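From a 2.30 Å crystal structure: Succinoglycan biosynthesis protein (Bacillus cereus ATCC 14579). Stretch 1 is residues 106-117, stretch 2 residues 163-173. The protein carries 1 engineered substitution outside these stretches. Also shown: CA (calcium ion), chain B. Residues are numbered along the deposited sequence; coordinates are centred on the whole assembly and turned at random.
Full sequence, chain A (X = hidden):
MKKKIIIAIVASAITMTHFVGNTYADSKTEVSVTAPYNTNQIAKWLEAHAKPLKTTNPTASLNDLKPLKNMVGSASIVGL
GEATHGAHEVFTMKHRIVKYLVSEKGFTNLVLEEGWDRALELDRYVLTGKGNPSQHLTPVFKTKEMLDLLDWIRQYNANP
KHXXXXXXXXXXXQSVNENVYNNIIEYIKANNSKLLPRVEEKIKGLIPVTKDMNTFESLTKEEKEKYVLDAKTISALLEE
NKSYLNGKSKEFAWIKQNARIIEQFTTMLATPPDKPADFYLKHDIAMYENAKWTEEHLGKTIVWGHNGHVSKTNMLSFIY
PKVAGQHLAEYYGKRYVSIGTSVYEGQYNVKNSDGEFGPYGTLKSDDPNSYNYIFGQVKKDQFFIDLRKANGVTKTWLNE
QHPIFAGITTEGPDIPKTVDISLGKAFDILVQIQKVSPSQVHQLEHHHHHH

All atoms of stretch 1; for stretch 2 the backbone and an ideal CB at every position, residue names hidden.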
# COMPACT_ATOMS: atom_id res chain seq x y z
N GLY A 106 -16.25 -0.96 -10.41
CA GLY A 106 -16.08 -2.39 -10.18
C GLY A 106 -14.90 -2.92 -9.39
O GLY A 106 -14.60 -4.12 -9.47
N PHE A 107 -14.22 -2.08 -8.60
CA PHE A 107 -13.10 -2.59 -7.83
C PHE A 107 -13.60 -3.37 -6.63
O PHE A 107 -14.46 -2.91 -5.88
CB PHE A 107 -12.16 -1.45 -7.42
CG PHE A 107 -11.33 -0.94 -8.55
CD1 PHE A 107 -11.86 -0.05 -9.48
CD2 PHE A 107 -10.03 -1.40 -8.74
CE1 PHE A 107 -11.12 0.36 -10.59
CE2 PHE A 107 -9.29 -1.00 -9.85
CZ PHE A 107 -9.83 -0.12 -10.78
N THR A 108 -13.06 -4.57 -6.45
CA THR A 108 -13.49 -5.45 -5.36
C THR A 108 -12.42 -5.87 -4.36
O THR A 108 -12.68 -6.69 -3.48
CB THR A 108 -14.12 -6.74 -5.93
OG1 THR A 108 -13.21 -7.34 -6.87
CG2 THR A 108 -15.44 -6.43 -6.64
N ASN A 109 -11.21 -5.33 -4.48
CA ASN A 109 -10.15 -5.67 -3.55
C ASN A 109 -9.35 -4.46 -3.14
O ASN A 109 -9.02 -3.62 -3.96
CB ASN A 109 -9.21 -6.71 -4.16
CG ASN A 109 -9.95 -7.88 -4.74
OD1 ASN A 109 -10.22 -7.92 -5.94
ND2 ASN A 109 -10.31 -8.84 -3.89
N LEU A 110 -9.07 -4.39 -1.85
CA LEU A 110 -8.28 -3.30 -1.32
C LEU A 110 -7.03 -3.93 -0.71
O LEU A 110 -7.11 -4.67 0.27
CB LEU A 110 -9.05 -2.54 -0.24
CG LEU A 110 -8.25 -1.45 0.50
CD1 LEU A 110 -7.78 -0.41 -0.49
CD2 LEU A 110 -9.13 -0.79 1.55
N VAL A 111 -5.89 -3.66 -1.33
CA VAL A 111 -4.63 -4.17 -0.84
C VAL A 111 -3.98 -3.05 -0.05
O VAL A 111 -3.67 -1.98 -0.58
CB VAL A 111 -3.70 -4.60 -2.00
CG1 VAL A 111 -2.36 -5.04 -1.44
CG2 VAL A 111 -4.34 -5.75 -2.77
N LEU A 112 -3.79 -3.30 1.24
CA LEU A 112 -3.20 -2.31 2.13
C LEU A 112 -1.74 -2.55 2.34
O LEU A 112 -1.27 -3.69 2.33
CB LEU A 112 -3.86 -2.34 3.51
CG LEU A 112 -5.35 -2.04 3.65
CD1 LEU A 112 -5.74 -2.30 5.09
CD2 LEU A 112 -5.66 -0.60 3.26
N GLU A 113 -1.04 -1.45 2.57
CA GLU A 113 0.37 -1.50 2.85
C GLU A 113 0.38 -1.93 4.32
O GLU A 113 0.82 -1.20 5.22
CB GLU A 113 0.98 -0.13 2.71
CG GLU A 113 2.45 -0.13 2.82
CD GLU A 113 2.94 1.17 3.31
OE1 GLU A 113 2.88 2.18 2.58
OE2 GLU A 113 3.37 1.16 4.47
N GLU A 114 -0.13 -3.13 4.56
CA GLU A 114 -0.22 -3.70 5.89
C GLU A 114 0.20 -5.17 5.81
O GLU A 114 0.14 -5.78 4.75
CB GLU A 114 -1.67 -3.58 6.38
CG GLU A 114 -1.94 -4.13 7.77
CD GLU A 114 -1.09 -3.45 8.82
OE1 GLU A 114 0.11 -3.76 8.89
OE2 GLU A 114 -1.63 -2.61 9.57
N GLY A 115 0.64 -5.72 6.94
CA GLY A 115 1.06 -7.10 6.95
C GLY A 115 -0.04 -8.02 6.44
O GLY A 115 -1.21 -7.85 6.77
N TRP A 116 0.35 -9.00 5.63
CA TRP A 116 -0.59 -9.95 5.08
C TRP A 116 -1.32 -10.72 6.18
O TRP A 116 -2.51 -10.99 6.06
CB TRP A 116 0.14 -10.92 4.14
CG TRP A 116 -0.63 -12.17 3.80
CD1 TRP A 116 -0.81 -13.26 4.60
CD2 TRP A 116 -1.29 -12.46 2.56
NE1 TRP A 116 -1.55 -14.22 3.93
CE2 TRP A 116 -1.85 -13.75 2.68
CE3 TRP A 116 -1.45 -11.76 1.36
CZ2 TRP A 116 -2.57 -14.35 1.64
CZ3 TRP A 116 -2.17 -12.36 0.33
CH2 TRP A 116 -2.72 -13.64 0.48
N ASP A 117 -0.60 -11.06 7.25
CA ASP A 117 -1.21 -11.79 8.36
C ASP A 117 -2.24 -10.97 9.13
O ASP A 117 -3.32 -11.47 9.45
CB ASP A 117 -0.15 -12.31 9.34
CG ASP A 117 0.83 -11.24 9.78
OD1 ASP A 117 0.45 -10.05 9.80
OD2 ASP A 117 1.98 -11.59 10.11
N UNK A 163 -24.08 -6.37 -5.54
CA UNK A 163 -23.86 -7.73 -5.99
C UNK A 163 -22.40 -8.17 -5.90
O UNK A 163 -22.00 -9.14 -6.54
CB UNK A 163 -24.35 -7.87 -7.43
N UNK A 164 -21.61 -7.46 -5.11
CA UNK A 164 -20.20 -7.81 -4.96
C UNK A 164 -19.63 -7.33 -3.64
O UNK A 164 -20.04 -6.30 -3.11
CB UNK A 164 -19.38 -7.23 -6.12
N UNK A 165 -18.67 -8.08 -3.10
CA UNK A 165 -18.03 -7.75 -1.84
C UNK A 165 -16.60 -7.28 -2.03
O UNK A 165 -15.92 -7.68 -2.97
CB UNK A 165 -18.06 -8.96 -0.90
N UNK A 166 -16.14 -6.44 -1.10
CA UNK A 166 -14.78 -5.91 -1.13
C UNK A 166 -13.93 -6.72 -0.16
O UNK A 166 -14.29 -6.86 1.01
CB UNK A 166 -14.75 -4.42 -0.78
N UNK A 167 -12.81 -7.26 -0.65
CA UNK A 167 -11.90 -8.06 0.17
C UNK A 167 -10.73 -7.20 0.62
O UNK A 167 -10.30 -6.30 -0.10
CB UNK A 167 -11.40 -9.28 -0.60
N UNK A 168 -10.22 -7.47 1.82
CA UNK A 168 -9.09 -6.72 2.34
C UNK A 168 -7.85 -7.59 2.40
O UNK A 168 -7.82 -8.60 3.11
CB UNK A 168 -9.41 -6.16 3.73
N UNK A 169 -6.83 -7.20 1.66
CA UNK A 169 -5.57 -7.94 1.61
C UNK A 169 -4.40 -7.10 2.12
O UNK A 169 -4.39 -5.88 1.99
CB UNK A 169 -5.29 -8.41 0.18
N UNK A 170 -3.41 -7.78 2.69
CA UNK A 170 -2.22 -7.12 3.19
C UNK A 170 -1.03 -7.55 2.34
O UNK A 170 -0.77 -8.75 2.20
CB UNK A 170 -1.99 -7.44 4.67
N UNK A 171 -0.30 -6.60 1.78
CA UNK A 171 0.84 -6.95 0.95
C UNK A 171 2.18 -6.90 1.70
O UNK A 171 3.20 -7.36 1.16
CB UNK A 171 0.89 -6.01 -0.26
N UNK A 172 2.19 -6.37 2.92
CA UNK A 172 3.44 -6.28 3.67
C UNK A 172 3.81 -7.56 4.42
O UNK A 172 2.94 -8.37 4.75
CB UNK A 172 3.35 -5.12 4.67
N UNK A 173 5.10 -7.72 4.70
CA UNK A 173 5.62 -8.90 5.39
C UNK A 173 6.60 -8.60 6.53
O UNK A 173 7.68 -9.19 6.58
CB UNK A 173 6.31 -9.81 4.37
CA CA B . 4.86 2.95 4.77

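Position 163 lies beyond the reach of stretch 1, with nothing near its CB, so the contact sets no demand; it is Lys163.

At position 164 the CA-to-CB bond points toward stretch 1, and the ideal CB stands 4.1 Å from Thr108 CG2. A short side chain, polar or apolar, would suit this approach. The residue is Ser164, whose OG packs 3.0 Å from Thr108 CG2, a close contact with a methyl group that offers no polar partner. Position 165 turns its CB away and is left free by the contact; it is Lys165.

Position 166 points sideways, its ideal CB 4.1 Å from Thr108 O and near the backbone leading into Leu110. A compact apolar or beta-branched residue fits such a place. Val166 fills it, CG1 coming 4.5 Å from Leu110 CB, while its CA makes a CA-H...O contact with Thr108 O at 3.2 Å.

From 167 the backbone zips to stretch 1 as a parallel strand: the N of 167 donates to Thr108 O (2.9 Å), and Leu110 N donates to the O of 167 (2.9 Å). These backbone bonds ask nothing of the side chain, except that proline, which lacks the N-H, could not give the first. The CB of 167 lies on the face carrying Asn109 and Val111, beside the Asn109 side chain, so a polar residue or a long aliphatic stem would do. Arg167 lays its stem there and leads its end away, to a partner elsewhere in the structure.

Position 168 faces the other way, with Leu110 and Leu112. Several branched aliphatics would serve; Val168 brings CG1 to 4.1 Å from Leu112 CD1.

At 169 the ideal CB sits 4.1 Å from Val111 CG2 and 5.0 Å from Trp116 CZ3, an apolar setting for a sizeable aliphatic. Ile169 answers with CG2 at 3.8 Å from Trp116 CZ3 and CB at 4.0 Å from Val111 CG2. Ile169 N donates to Leu110 O (2.9 Å). Leu112 N donates to Ile169 O (2.8 Å).

Position 170 is the strictest. An ideal CB would lie 2.3 Å from Gly115 O, 2.7 Å from Glu114 O and 2.9 Å from Trp116 CA, so glycine alone fits. Gly170 lets the chains close to 3.8 Å between its CA and Trp116 CA.

At 171 the CB points away overall yet lies 3.6 Å from Val111 CG1, favouring a flexible apolar chain that can return. Met171, modelled as selenomethionine, does so: CE reaches 3.8 Å from Glu113 CB. Its N donates to Leu112 O (3.1 Å).

The register shifts by one residue at a bulge between Leu112 and Gly115, and position 172 then points toward stretch 1, its ideal CB a tight 3.3 Å from Glu114 O. A small or short polar residue suits. Asp172 uses OD2 to accept from water 1 (2.7 Å), which also donates to Glu113 O (2.9 Å); its backbone N donates to Glu114 O (2.8 Å), and its O accepts from Trp116 N (2.8 Å).

Position 173 turns away, unconstrained here; it is Ile173, whose N donates to Asp172 OD1 at 2.6 Å.

Stretch 2 (163-173) KSKVRVIGMDI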
# COMPACT_ATOMS: atom_id res chain seq x y z
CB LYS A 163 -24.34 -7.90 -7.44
CG LYS A 163 -25.75 -7.41 -7.68
CD LYS A 163 -26.70 -7.97 -6.64
CE LYS A 163 -28.05 -7.30 -6.72
NZ LYS A 163 -28.82 -7.50 -5.47
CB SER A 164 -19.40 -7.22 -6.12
OG SER A 164 -18.06 -7.68 -6.08
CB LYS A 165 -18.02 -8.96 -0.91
CG LYS A 165 -19.37 -9.44 -0.40
CD LYS A 165 -19.15 -10.61 0.56
CE LYS A 165 -20.43 -11.18 1.13
NZ LYS A 165 -21.01 -10.35 2.21
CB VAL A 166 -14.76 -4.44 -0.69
CG1 VAL A 166 -13.31 -3.93 -0.62
CG2 VAL A 166 -15.59 -3.60 -1.65
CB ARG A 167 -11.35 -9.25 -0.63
CG ARG A 167 -12.40 -10.10 -1.32
CD ARG A 167 -13.38 -10.74 -0.34
NE ARG A 167 -12.73 -11.56 0.68
CZ ARG A 167 -11.89 -12.56 0.43
NH1 ARG A 167 -11.58 -12.89 -0.81
NH2 ARG A 167 -11.37 -13.25 1.44
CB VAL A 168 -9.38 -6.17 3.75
CG1 VAL A 168 -8.11 -5.63 4.38
CG2 VAL A 168 -10.42 -5.07 3.66
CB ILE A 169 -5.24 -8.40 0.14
CG1 ILE A 169 -6.28 -9.41 -0.35
CG2 ILE A 169 -3.85 -9.01 0.07
CD1 ILE A 169 -7.48 -8.77 -1.01
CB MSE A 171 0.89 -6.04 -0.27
CG MSE A 171 1.26 -4.60 0.03
SE MSE A 171 1.29 -3.49 -1.56
CE MSE A 171 1.11 -1.76 -0.72
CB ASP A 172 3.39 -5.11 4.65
CG ASP A 172 4.75 -4.51 4.91
OD1 ASP A 172 5.75 -5.16 4.53
OD2 ASP A 172 4.82 -3.41 5.48
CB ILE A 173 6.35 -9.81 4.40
CG1 ILE A 173 7.41 -9.00 3.65
CG2 ILE A 173 5.37 -10.44 3.43
CD1 ILE A 173 8.35 -9.83 2.80
O HOH W 1 3.08 -1.91 6.85
O HOH W 2 6.17 -0.87 4.39
O HOH W 3 -3.91 -10.70 3.57
O HOH W 4 2.49 -10.58 6.82
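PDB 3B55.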